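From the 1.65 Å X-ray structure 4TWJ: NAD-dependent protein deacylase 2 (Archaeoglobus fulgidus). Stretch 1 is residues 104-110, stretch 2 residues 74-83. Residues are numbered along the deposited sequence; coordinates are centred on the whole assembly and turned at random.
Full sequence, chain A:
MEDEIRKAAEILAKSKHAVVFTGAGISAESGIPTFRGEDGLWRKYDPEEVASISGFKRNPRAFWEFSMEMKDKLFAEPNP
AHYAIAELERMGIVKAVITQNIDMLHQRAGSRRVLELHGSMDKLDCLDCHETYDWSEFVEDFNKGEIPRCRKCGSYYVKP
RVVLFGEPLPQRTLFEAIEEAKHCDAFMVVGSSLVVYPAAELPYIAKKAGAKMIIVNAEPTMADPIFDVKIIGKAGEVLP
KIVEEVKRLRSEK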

# COMPACT_ATOMS: atom_id res chain seq x y z
N MET A 104 5.03 1.52 -6.03
CA MET A 104 4.37 1.23 -7.31
C MET A 104 4.46 -0.23 -7.77
O MET A 104 4.28 -0.51 -8.96
CB MET A 104 4.90 2.16 -8.41
CG MET A 104 4.83 3.64 -8.05
SD MET A 104 5.55 4.68 -9.34
CE MET A 104 4.28 4.60 -10.59
N LEU A 105 4.70 -1.15 -6.85
CA LEU A 105 4.83 -2.57 -7.19
C LEU A 105 3.52 -3.18 -7.68
O LEU A 105 3.54 -4.10 -8.50
CB LEU A 105 5.37 -3.38 -6.02
CG LEU A 105 6.85 -3.15 -5.67
CD1 LEU A 105 7.22 -3.89 -4.41
CD2 LEU A 105 7.74 -3.57 -6.82
N HIS A 106 2.39 -2.67 -7.19
CA HIS A 106 1.09 -3.14 -7.67
C HIS A 106 0.94 -2.88 -9.17
O HIS A 106 0.59 -3.78 -9.93
CB HIS A 106 -0.06 -2.50 -6.90
CG HIS A 106 -0.24 -3.04 -5.51
ND1 HIS A 106 -0.51 -4.36 -5.26
CD2 HIS A 106 -0.20 -2.42 -4.30
CE1 HIS A 106 -0.62 -4.55 -3.95
NE2 HIS A 106 -0.44 -3.39 -3.35
N GLN A 107 1.23 -1.64 -9.58
CA GLN A 107 1.12 -1.24 -10.98
C GLN A 107 2.09 -2.02 -11.86
O GLN A 107 1.75 -2.40 -12.98
CB GLN A 107 1.36 0.26 -11.16
CG GLN A 107 0.33 1.16 -10.50
CD GLN A 107 0.76 1.59 -9.11
OE1 GLN A 107 1.13 0.75 -8.29
NE2 GLN A 107 0.74 2.89 -8.85
N ARG A 108 3.30 -2.24 -11.35
CA ARG A 108 4.33 -2.98 -12.09
C ARG A 108 4.00 -4.47 -12.22
O ARG A 108 4.52 -5.15 -13.11
CB ARG A 108 5.70 -2.80 -11.43
CG ARG A 108 6.27 -1.39 -11.57
CD ARG A 108 7.78 -1.39 -11.66
NE ARG A 108 8.42 -1.80 -10.41
CZ ARG A 108 9.74 -1.89 -10.23
NH1 ARG A 108 10.58 -1.60 -11.21
NH2 ARG A 108 10.21 -2.26 -9.05
N ALA A 109 3.12 -4.96 -11.35
CA ALA A 109 2.61 -6.33 -11.44
C ALA A 109 1.39 -6.46 -12.36
O ALA A 109 0.92 -7.57 -12.61
CB ALA A 109 2.26 -6.85 -10.05
N GLY A 110 0.87 -5.33 -12.85
CA GLY A 110 -0.27 -5.32 -13.77
C GLY A 110 -1.59 -4.82 -13.20
O GLY A 110 -2.59 -4.74 -13.92
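Stretch 2 (74-83) LFAEPNPAHY

Stretch 2 lies along stretch 1 as an irregular loop that turns into a helix. Residues 74-79 are loop, largely extended except at Ala76 (phi/psi -71/-26), and the helix begins at Pro80 and runs on beyond Tyr83. Stretch 1 is a short helical segment that closes at Gly110 in a Schellman motif; the positive phi there would jam a CB against the preceding carbonyl, so the backbone itself calls for glycine. The two stretches run in broadly the same sense: Leu105 CA lies 5.3 Å from Pro78 CA, His106 CA 5.7 Å from His82 CA, and Ala109 CA 5.4 Å from Tyr83 CA. The contact buries 473 Å², both sides summed.

The apolar packing rests on Leu105 and Ala109, one helical turn apart and both pointing toward stretch 2. Leu105, in the mt rotamer, sets CD2 3.8 Å from Pro78 CD and CD1 4.2 Å from Phe75 CB. Ala109 CB meets Pro78 CB at 3.7 Å and His82 CB at 3.6 Å. Pro78 thus touches both residues, and its CG also comes within 3.5 Å of Leu105 O, packing the ring against the helix backbone as well as its side chains.

Aromatic rings cover the same two residues further along stretch 2. Leu105 CB sits over a face of His82, 3.7 Å from the centroid of its ring, while Ala109 CB lies over a face of Tyr83, with its closest approach 3.9 Å to Tyr83 CD1. His82 also turns its edge to the face of His106, with planes at 68° and His82 CD2 3.6 Å from His106 ND1. The CA-to-CB bond of His106 points away, yet its ring reaches back to this contact.

Direct polar contact across the stretches is confined to one hydrogen bond: Arg108 NH2 donates to Ala76 O over a very short 2.5 Å, the acceptor lying near the guanidinium plane. The long side chain starts sideways and spans to the exposed loop. The oxygen of water 1 lies 2.8 Å from His82 O, to which the water donates, and 2.8 Å from His106 ND1.

Internal bonds hold the turn of stretch 2 in shape. Asn79 caps the helix: its OD1 accepts from Ala81 N at 2.9 Å and, weakly, from His82 N at 3.4 Å. In return Asn79 N donates to His82 ND1 at 3.3 Å, which helps to orient the ring that Leu105 and His106 pack against.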

# COMPACT_ATOMS: atom_id res chain seq x y z
N LEU A 74 13.57 -3.53 0.54
CA LEU A 74 12.33 -3.72 -0.21
C LEU A 74 12.55 -4.62 -1.41
O LEU A 74 13.67 -4.74 -1.91
CB LEU A 74 11.77 -2.37 -0.69
CG LEU A 74 11.44 -1.33 0.38
CD1 LEU A 74 11.00 -0.03 -0.28
CD2 LEU A 74 10.39 -1.84 1.35
N PHE A 75 11.47 -5.25 -1.88
CA PHE A 75 11.51 -6.00 -3.13
C PHE A 75 11.80 -5.05 -4.29
O PHE A 75 11.12 -4.03 -4.45
CB PHE A 75 10.18 -6.73 -3.38
CG PHE A 75 10.05 -8.02 -2.63
CD1 PHE A 75 10.71 -9.16 -3.07
CD2 PHE A 75 9.27 -8.10 -1.48
CE1 PHE A 75 10.59 -10.36 -2.39
CE2 PHE A 75 9.15 -9.30 -0.79
CZ PHE A 75 9.81 -10.43 -1.25
N ALA A 76 12.80 -5.38 -5.09
CA ALA A 76 13.16 -4.57 -6.25
C ALA A 76 12.12 -4.68 -7.36
O ALA A 76 11.99 -3.78 -8.19
CB ALA A 76 14.53 -4.98 -6.77
N GLU A 77 11.40 -5.80 -7.39
CA GLU A 77 10.34 -6.03 -8.38
C GLU A 77 9.17 -6.77 -7.73
O GLU A 77 9.32 -7.31 -6.63
CB GLU A 77 10.90 -6.83 -9.56
CG GLU A 77 11.83 -6.02 -10.45
CD GLU A 77 12.37 -6.81 -11.62
OE1 GLU A 77 12.55 -6.21 -12.70
OE2 GLU A 77 12.63 -8.02 -11.46
N PRO A 78 8.00 -6.79 -8.39
CA PRO A 78 6.83 -7.44 -7.79
C PRO A 78 7.06 -8.92 -7.42
O PRO A 78 7.77 -9.64 -8.13
CB PRO A 78 5.76 -7.32 -8.87
CG PRO A 78 6.16 -6.16 -9.70
CD PRO A 78 7.66 -6.13 -9.67
N ASN A 79 6.47 -9.33 -6.31
CA ASN A 79 6.50 -10.71 -5.83
C ASN A 79 5.16 -11.41 -6.12
O ASN A 79 4.23 -10.76 -6.61
CB ASN A 79 6.87 -10.75 -4.34
CG ASN A 79 5.84 -10.06 -3.45
OD1 ASN A 79 4.65 -10.37 -3.50
ND2 ASN A 79 6.31 -9.14 -2.61
N PRO A 80 5.06 -12.72 -5.83
CA PRO A 80 3.82 -13.46 -6.13
C PRO A 80 2.54 -12.91 -5.50
O PRO A 80 1.46 -13.14 -6.04
CB PRO A 80 4.13 -14.86 -5.59
CG PRO A 80 5.60 -14.99 -5.75
CD PRO A 80 6.13 -13.63 -5.37
N ALA A 81 2.64 -12.20 -4.38
CA ALA A 81 1.46 -11.56 -3.78
C ALA A 81 0.92 -10.45 -4.68
O ALA A 81 -0.29 -10.33 -4.87
CB ALA A 81 1.78 -11.01 -2.39
N HIS A 82 1.82 -9.64 -5.25
CA HIS A 82 1.42 -8.59 -6.19
C HIS A 82 0.79 -9.19 -7.44
O HIS A 82 -0.22 -8.69 -7.93
CB HIS A 82 2.60 -7.71 -6.59
CG HIS A 82 3.20 -6.94 -5.45
ND1 HIS A 82 4.37 -7.31 -4.83
CD2 HIS A 82 2.79 -5.80 -4.84
CE1 HIS A 82 4.65 -6.44 -3.87
NE2 HIS A 82 3.71 -5.52 -3.86
N TYR A 83 1.38 -10.26 -7.96
CA TYR A 83 0.84 -10.89 -9.16
C TYR A 83 -0.51 -11.55 -8.90
O TYR A 83 -1.39 -11.51 -9.76
CB TYR A 83 1.84 -11.90 -9.75
CG TYR A 83 3.02 -11.22 -10.40
CD1 TYR A 83 2.86 -10.43 -11.53
CD2 TYR A 83 4.31 -11.37 -9.88
CE1 TYR A 83 3.93 -9.80 -12.12
CE2 TYR A 83 5.39 -10.75 -10.47
CZ TYR A 83 5.20 -9.96 -11.59
OH TYR A 83 6.27 -9.34 -12.19
O HOH W 1 -0.81 -6.04 -7.42